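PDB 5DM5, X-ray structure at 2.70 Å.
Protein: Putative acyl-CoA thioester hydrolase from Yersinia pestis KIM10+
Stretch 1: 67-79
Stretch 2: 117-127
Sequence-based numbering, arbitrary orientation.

Stretch 1, residues 67-79: VRVDGMTFLKPVA
Stretch 2, residues 117-127: RYRATEAVFTY

The two stretches form an antiparallel β-ladder, interrupted by a bulge and closed at its looser end by a tyrosine hydroxyl on a loop carbonyl. The strand axes approach to 4.7 Å with N-to-C directions 162° apart, and 939 Å² is buried in total.

The ladder is tightest at the start of stretch 1. Arg-68 pairs with Thr-126 (Arg-68 N to Thr-126 O 3.1 Å; Thr-126 N to Arg-68 O 2.9 Å) and Asp-70 with Val-124 (Asp-70 N to Val-124 O 2.8 Å; Val-124 N to Asp-70 O 2.9 Å). Thr-126 O also accepts from Val-67 N at 2.5 Å, where Val-67 departs from extended geometry (phi/psi -122/-19). Between these pairs, Val-69 faces Phe-125 without backbone bonds, CA to CA 4.6 Å.

Gly-71, at 52/50, a positive phi that favours glycine, lies in the bulge that shifts the register by one residue: Asp-70 pairs with Val-124, but Thr-73 with Glu-122. Beyond it the bonding slackens: Thr-73 N reaches Glu-122 O at 3.5 Å and Leu-75 N reaches Ala-120 O at 3.3 Å, both weak hydrogen bonds.

An apolar cluster packs around Phe-125 (chi1 -83°, chi2 65°). Val-69 (t) sets CG1 over the ring face, 3.9 Å from the centroid of the Phe-125 ring, a CH-π contact. Met-72 (chi1 t, chi2 120°, chi3 p) places SD 3.7 Å from Ala-123 CB and 3.4 Å from Thr-121 CG2, and Met-72 CE lies 4.4 Å from Phe-125 CZ. The sheet face bearing Arg-68, Asp-70, Val-124 and Thr-126 is more polar: Arg-68 NE forms a salt bridge with Asp-70 OD1 at 3.3 Å, within stretch 1.

At the far end, Tyr-118 (chi1 p, chi2 85°) points toward stretch 1. Tyr-118 OH donates a very short hydrogen bond to Pro-77 O, 2.5 Å, near the ring plane, while Tyr-118 CE1 meets Lys-76 CB at 3.4 Å. Val-78 CG2 packs against Ala-120 CB at 3.7 Å.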

ATOM      1  N   VAL B  67      22.824 -11.130   2.874  1.00 36.01           N
ATOM      2  CA  VAL B  67      23.070 -12.512   3.318  1.00 37.26           C
ATOM      3  C   VAL B  67      23.175 -12.624   4.815  1.00 35.07           C
ATOM      4  O   VAL B  67      23.089 -13.705   5.369  1.00 36.01           O
ATOM      5  CB  VAL B  67      24.360 -13.148   2.735  1.00 42.49           C
ATOM      6  CG1 VAL B  67      24.237 -13.297   1.239  1.00 48.79           C
ATOM      7  CG2 VAL B  67      25.603 -12.377   3.102  1.00 35.86           C
ATOM      8  N   ARG B  68      23.429 -11.507   5.468  1.00 37.75           N
ATOM      9  CA  ARG B  68      23.637 -11.557   6.901  1.00 36.61           C
ATOM     10  C   ARG B  68      23.300 -10.188   7.496  1.00 36.75           C
ATOM     11  O   ARG B  68      23.401  -9.188   6.817  1.00 36.15           O
ATOM     12  CB  ARG B  68      25.087 -11.956   7.164  1.00 43.09           C
ATOM     13  CG  ARG B  68      25.531 -12.268   8.573  1.00 46.08           C
ATOM     14  CD  ARG B  68      27.003 -12.668   8.481  1.00 51.68           C
ATOM     15  NE  ARG B  68      27.551 -13.254   9.696  1.00 61.85           N
ATOM     16  CZ  ARG B  68      27.532 -14.553   9.970  1.00 65.07           C
ATOM     17  NH1 ARG B  68      26.994 -15.405   9.110  1.00 64.37           N
ATOM     18  NH2 ARG B  68      28.061 -15.000  11.099  1.00 70.48           N
ATOM     19  N   VAL B  69      22.828 -10.146   8.730  1.00 38.84           N
ATOM     20  CA  VAL B  69      22.608  -8.881   9.423  1.00 38.23           C
ATOM     21  C   VAL B  69      23.225  -9.028  10.802  1.00 42.75           C
ATOM     22  O   VAL B  69      22.911  -9.962  11.537  1.00 41.56           O
ATOM     23  CB  VAL B  69      21.147  -8.507   9.564  1.00 36.45           C
ATOM     24  CG1 VAL B  69      21.057  -7.159  10.253  1.00 34.95           C
ATOM     25  CG2 VAL B  69      20.514  -8.428   8.213  1.00 37.66           C
ATOM     26  N   ASP B  70      24.133  -8.136  11.149  1.00 41.90           N
ATOM     27  CA  ASP B  70      24.887  -8.340  12.361  1.00 41.07           C
ATOM     28  C   ASP B  70      24.621  -7.243  13.392  1.00 43.66           C
ATOM     29  O   ASP B  70      24.555  -6.064  13.050  1.00 40.46           O
ATOM     30  CB  ASP B  70      26.368  -8.340  11.988  1.00 42.53           C
ATOM     31  CG  ASP B  70      26.732  -9.448  11.021  1.00 44.15           C
ATOM     32  OD1 ASP B  70      26.369 -10.612  11.287  1.00 48.96           O
ATOM     33  OD2 ASP B  70      27.317  -9.131   9.952  1.00 39.74           O
ATOM     34  N   GLY B  71      24.500  -7.626  14.657  1.00 46.02           N
ATOM     35  CA  GLY B  71      24.499  -6.657  15.735  1.00 47.42           C
ATOM     36  C   GLY B  71      23.548  -5.482  15.650  1.00 48.13           C
ATOM     37  O   GLY B  71      23.971  -4.331  15.786  1.00 47.47           O
ATOM     38  N   MET B  72      22.279  -5.743  15.383  1.00 47.04           N
ATOM     39  CA  MET B  72      21.319  -4.649  15.368  1.00 46.65           C
ATOM     40  C   MET B  72      20.831  -4.267  16.759  1.00 49.41           C
ATOM     41  O   MET B  72      20.472  -5.126  17.552  1.00 52.17           O
ATOM     42  CB  MET B  72      20.122  -4.981  14.495  1.00 44.80           C
ATOM     43  CG  MET B  72      19.080  -3.876  14.510  1.00 47.21           C
ATOM     44  SD  MET B  72      18.812  -3.232  12.870  1.00 39.29           S
ATOM     45  CE  MET B  72      18.436  -4.768  12.040  1.00 50.49           C
ATOM     46  N   THR B  73      20.849  -2.976  17.059  1.00 43.36           N
ATOM     47  CA  THR B  73      20.419  -2.508  18.353  1.00 45.67           C
ATOM     48  C   THR B  73      19.397  -1.419  18.151  1.00 47.98           C
ATOM     49  O   THR B  73      19.600  -0.544  17.320  1.00 49.29           O
ATOM     50  CB  THR B  73      21.576  -1.969  19.182  1.00 50.85           C
ATOM     51  OG1 THR B  73      22.664  -2.896  19.154  1.00 59.81           O
ATOM     52  CG2 THR B  73      21.136  -1.766  20.620  1.00 53.95           C
ATOM     53  N   PHE B  74      18.284  -1.482  18.876  1.00 49.91           N
ATOM     54  CA  PHE B  74      17.292  -0.409  18.827  1.00 45.82           C
ATOM     55  C   PHE B  74      17.539   0.608  19.893  1.00 44.44           C
ATOM     56  O   PHE B  74      17.065   0.491  21.013  1.00 44.43           O
ATOM     57  CB  PHE B  74      15.875  -0.961  18.935  1.00 47.08           C
ATOM     58  CG  PHE B  74      15.481  -1.766  17.753  1.00 46.27           C
ATOM     59  CD1 PHE B  74      14.690  -1.218  16.767  1.00 45.52           C
ATOM     60  CD2 PHE B  74      15.971  -3.034  17.574  1.00 50.37           C
ATOM     61  CE1 PHE B  74      14.364  -1.934  15.654  1.00 42.78           C
ATOM     62  CE2 PHE B  74      15.639  -3.758  16.457  1.00 49.14           C
ATOM     63  CZ  PHE B  74      14.837  -3.208  15.497  1.00 44.51           C
ATOM     64  N   LEU B  75      18.293   1.621  19.493  1.00 46.10           N
ATOM     65  CA  LEU B  75      18.778   2.654  20.390  1.00 47.39           C
ATOM     66  C   LEU B  75      17.649   3.529  20.896  1.00 52.13           C
ATOM     67  O   LEU B  75      17.412   3.629  22.098  1.00 59.27           O
ATOM     68  CB  LEU B  75      19.821   3.540  19.686  1.00 45.38           C
ATOM     69  CG  LEU B  75      21.189   3.041  19.177  1.00 44.86           C
ATOM     70  CD1 LEU B  75      21.517   1.653  19.702  1.00 55.65           C
ATOM     71  CD2 LEU B  75      21.360   3.109  17.660  1.00 41.06           C
ATOM     72  N   LYS B  76      16.966   4.181  19.964  1.00 51.08           N
ATOM     73  CA  LYS B  76      15.910   5.122  20.300  1.00 54.24           C
ATOM     74  C   LYS B  76      14.669   4.882  19.450  1.00 57.81           C
ATOM     75  O   LYS B  76      14.776   4.416  18.317  1.00 58.27           O
ATOM     76  CB  LYS B  76      16.422   6.552  20.138  1.00 54.69           C
ATOM     77  CG  LYS B  76      17.656   6.826  21.001  1.00 61.32           C
ATOM     78  CD  LYS B  76      18.035   8.302  21.094  1.00 65.76           C
ATOM     79  CE  LYS B  76      19.516   8.468  21.432  1.00 57.90           C
ATOM     80  NZ  LYS B  76      19.960   9.856  21.179  1.00 57.11           N
ATOM     81  N   PRO B  77      13.483   5.121  20.025  1.00 56.13           N
ATOM     82  CA  PRO B  77      12.220   4.961  19.303  1.00 52.82           C
ATOM     83  C   PRO B  77      12.057   6.075  18.285  1.00 57.45           C
ATOM     84  O   PRO B  77      12.780   7.065  18.400  1.00 57.17           O
ATOM     85  CB  PRO B  77      11.171   5.075  20.403  1.00 54.15           C
ATOM     86  CG  PRO B  77      11.817   5.923  21.427  1.00 56.26           C
ATOM     87  CD  PRO B  77      13.262   5.541  21.419  1.00 56.12           C
ATOM     88  N   VAL B  78      11.178   5.897  17.295  1.00 62.87           N
ATOM     89  CA  VAL B  78      10.868   6.930  16.293  1.00 56.34           C
ATOM     90  C   VAL B  78       9.379   7.188  16.243  1.00 56.13           C
ATOM     91  O   VAL B  78       8.598   6.263  16.107  1.00 62.61           O
ATOM     92  CB  VAL B  78      11.301   6.537  14.877  1.00 54.52           C
ATOM     93  CG1 VAL B  78      10.989   7.661  13.894  1.00 60.00           C
ATOM     94  CG2 VAL B  78      12.770   6.164  14.846  1.00 55.46           C
ATOM     95  N   ALA B  79       8.973   8.439  16.224  1.00 54.05           N
ATOM     96  CA  ALA B  79       7.552   8.701  16.212  1.00 61.06           C
ATOM     97  C   ALA B  79       7.139   8.929  14.788  1.00 61.81           C
ATOM     98  O   ALA B  79       7.962   8.850  13.881  1.00 62.70           O
ATOM     99  CB  ALA B  79       7.193   9.905  17.081  1.00 67.59           C
ATOM    100  N   ARG B 117      18.755  15.829  16.036  1.00 78.15           N
ATOM    101  CA  ARG B 117      18.964  14.708  15.178  1.00 69.66           C
ATOM    102  C   ARG B 117      19.576  13.668  16.064  1.00 63.28           C
ATOM    103  O   ARG B 117      20.425  13.969  16.898  1.00 63.67           O
ATOM    104  CB  ARG B 117      19.884  15.048  14.028  1.00 76.14           C
ATOM    105  CG  ARG B 117      19.386  16.125  13.096  1.00 81.28           C
ATOM    106  CD  ARG B 117      20.431  16.294  12.030  1.00 89.09           C
ATOM    107  NE  ARG B 117      21.680  15.688  12.482  1.00 92.47           N
ATOM    108  CZ  ARG B 117      22.574  15.123  11.677  1.00 96.44           C
ATOM    109  NH1 ARG B 117      22.349  15.067  10.373  1.00 99.39           N
ATOM    110  NH2 ARG B 117      23.679  14.589  12.182  1.00100.13           N
ATOM    111  N   TYR B 118      19.130  12.441  15.911  1.00 58.86           N
ATOM    112  CA  TYR B 118      19.674  11.404  16.736  1.00 51.81           C
ATOM    113  C   TYR B 118      19.582  10.106  15.982  1.00 51.95           C
ATOM    114  O   TYR B 118      18.660   9.899  15.198  1.00 56.62           O
ATOM    115  CB  TYR B 118      18.925  11.313  18.067  1.00 54.60           C
ATOM    116  CG  TYR B 118      17.502  10.826  17.961  1.00 59.33           C
ATOM    117  CD1 TYR B 118      17.231   9.460  17.948  1.00 62.04           C
ATOM    118  CD2 TYR B 118      16.427  11.703  17.920  1.00 60.61           C
ATOM    119  CE1 TYR B 118      15.947   8.972  17.859  1.00 58.46           C
ATOM    120  CE2 TYR B 118      15.123  11.214  17.838  1.00 64.60           C
ATOM    121  CZ  TYR B 118      14.902   9.841  17.809  1.00 59.16           C
ATOM    122  OH  TYR B 118      13.643   9.308  17.726  1.00 60.63           O
ATOM    123  N   ARG B 119      20.561   9.242  16.204  1.00 50.72           N
ATOM    124  CA  ARG B 119      20.588   7.928  15.579  1.00 47.92           C
ATOM    125  C   ARG B 119      19.657   6.976  16.285  1.00 48.38           C
ATOM    126  O   ARG B 119      19.668   6.884  17.505  1.00 53.51           O
ATOM    127  CB  ARG B 119      22.006   7.382  15.546  1.00 51.03           C
ATOM    128  CG  ARG B 119      22.144   6.064  14.838  1.00 48.08           C
ATOM    129  CD  ARG B 119      23.603   5.739  14.713  1.00 54.92           C
ATOM    130  NE  ARG B 119      24.275   5.723  15.997  1.00 64.95           N
ATOM    131  CZ  ARG B 119      25.572   5.486  16.141  1.00 78.47           C
ATOM    132  NH1 ARG B 119      26.312   5.251  15.069  1.00 70.27           N
ATOM    133  NH2 ARG B 119      26.128   5.495  17.347  1.00120.39           N
ATOM    134  N   ALA B 120      18.794   6.320  15.517  1.00 45.78           N
ATOM    135  CA  ALA B 120      17.785   5.445  16.095  1.00 43.14           C
ATOM    136  C   ALA B 120      18.101   3.954  15.910  1.00 40.36           C
ATOM    137  O   ALA B 120      17.555   3.113  16.621  1.00 43.20           O
ATOM    138  CB  ALA B 120      16.434   5.775  15.524  1.00 45.67           C
ATOM    139  N   THR B 121      18.907   3.604  14.914  1.00 38.52           N
ATOM    140  CA  THR B 121      19.278   2.196  14.769  1.00 37.05           C
ATOM    141  C   THR B 121      20.594   2.037  14.062  1.00 39.33           C
ATOM    142  O   THR B 121      20.909   2.812  13.197  1.00 41.75           O
ATOM    143  CB  THR B 121      18.226   1.416  13.989  1.00 42.80           C
ATOM    144  OG1 THR B 121      16.961   1.576  14.629  1.00 43.62           O
ATOM    145  CG2 THR B 121      18.562  -0.045  13.974  1.00 45.33           C
ATOM    146  N   GLU B 122      21.400   1.060  14.418  1.00 37.89           N
ATOM    147  CA  GLU B 122      22.568   0.843  13.597  1.00 40.06           C
ATOM    148  C   GLU B 122      22.838  -0.637  13.530  1.00 39.49           C
ATOM    149  O   GLU B 122      22.537  -1.360  14.466  1.00 41.93           O
ATOM    150  CB  GLU B 122      23.780   1.629  14.088  1.00 49.98           C
ATOM    151  CG  GLU B 122      25.030   1.311  13.276  1.00 54.81           C
ATOM    152  CD  GLU B 122      26.240   2.109  13.679  1.00 63.67           C
ATOM    153  OE1 GLU B 122      26.180   2.808  14.709  1.00 86.52           O
ATOM    154  OE2 GLU B 122      27.250   2.040  12.949  1.00 55.20           O
ATOM    155  N   ALA B 123      23.349  -1.104  12.402  1.00 39.05           N
ATOM    156  CA  ALA B 123      23.638  -2.526  12.264  1.00 38.24           C
ATOM    157  C   ALA B 123      24.694  -2.764  11.202  1.00 39.52           C
ATOM    158  O   ALA B 123      25.014  -1.865  10.440  1.00 40.97           O
ATOM    159  CB  ALA B 123      22.383  -3.284  11.938  1.00 40.27           C
ATOM    160  N   VAL B 124      25.244  -3.970  11.156  1.00 38.51           N
ATOM    161  CA  VAL B 124      26.264  -4.269  10.166  1.00 38.75           C
ATOM    162  C   VAL B 124      25.769  -5.336   9.191  1.00 38.22           C
ATOM    163  O   VAL B 124      25.742  -6.528   9.468  1.00 36.63           O
ATOM    164  CB  VAL B 124      27.566  -4.718  10.837  1.00 42.88           C
ATOM    165  CG1 VAL B 124      28.629  -4.998   9.795  1.00 36.21           C
ATOM    166  CG2 VAL B 124      28.041  -3.647  11.808  1.00 44.90           C
ATOM    167  N   PHE B 125      25.431  -4.860   8.006  1.00 35.96           N
ATOM    168  CA  PHE B 125      24.805  -5.652   6.970  1.00 36.36           C
ATOM    169  C   PHE B 125      25.750  -6.332   6.015  1.00 38.83           C
ATOM    170  O   PHE B 125      26.749  -5.750   5.638  1.00 42.77           O
ATOM    171  CB  PHE B 125      23.874  -4.741   6.197  1.00 41.82           C
ATOM    172  CG  PHE B 125      22.553  -4.575   6.845  1.00 39.31           C
ATOM    173  CD1 PHE B 125      22.451  -3.951   8.062  1.00 34.58           C
ATOM    174  CD2 PHE B 125      21.412  -5.034   6.225  1.00 36.83           C
ATOM    175  CE1 PHE B 125      21.249  -3.813   8.656  1.00 36.63           C
ATOM    176  CE2 PHE B 125      20.202  -4.885   6.814  1.00 36.19           C
ATOM    177  CZ  PHE B 125      20.116  -4.275   8.033  1.00 35.91           C
ATOM    178  N   THR B 126      25.419  -7.545   5.580  1.00 37.41           N
ATOM    179  CA  THR B 126      26.303  -8.259   4.654  1.00 38.36           C
ATOM    180  C   THR B 126      25.568  -8.670   3.388  1.00 40.15           C
ATOM    181  O   THR B 126      24.634  -9.501   3.444  1.00 40.35           O
ATOM    182  CB  THR B 126      26.876  -9.543   5.282  1.00 39.19           C
ATOM    183  OG1 THR B 126      27.417  -9.276   6.586  1.00 43.20           O
ATOM    184  CG2 THR B 126      27.923 -10.140   4.375  1.00 35.24           C
ATOM    185  N   TYR B 127      26.015  -8.108   2.257  1.00 43.90           N
ATOM    186  CA  TYR B 127      25.412  -8.353   0.931  1.00 44.06           C
ATOM    187  C   TYR B 127      26.405  -9.092   0.058  1.00 42.62           C
ATOM    188  O   TYR B 127      27.605  -9.080   0.334  1.00 45.88           O
ATOM    189  CB  TYR B 127      25.024  -7.060   0.195  1.00 44.13           C
ATOM    190  CG  TYR B 127      24.037  -6.159   0.882  1.00 38.38           C
ATOM    191  CD1 TYR B 127      22.699  -6.165   0.547  1.00 35.66           C
ATOM    192  CD2 TYR B 127      24.466  -5.269   1.843  1.00 37.64           C
ATOM    193  CE1 TYR B 127      21.817  -5.326   1.174  1.00 35.14           C
ATOM    194  CE2 TYR B 127      23.599  -4.437   2.471  1.00 37.49           C
ATOM    195  CZ  TYR B 127      22.275  -4.461   2.143  1.00 36.40           C
ATOM    196  OH  TYR B 127      21.414  -3.602   2.802  1.00 36.87           O
TER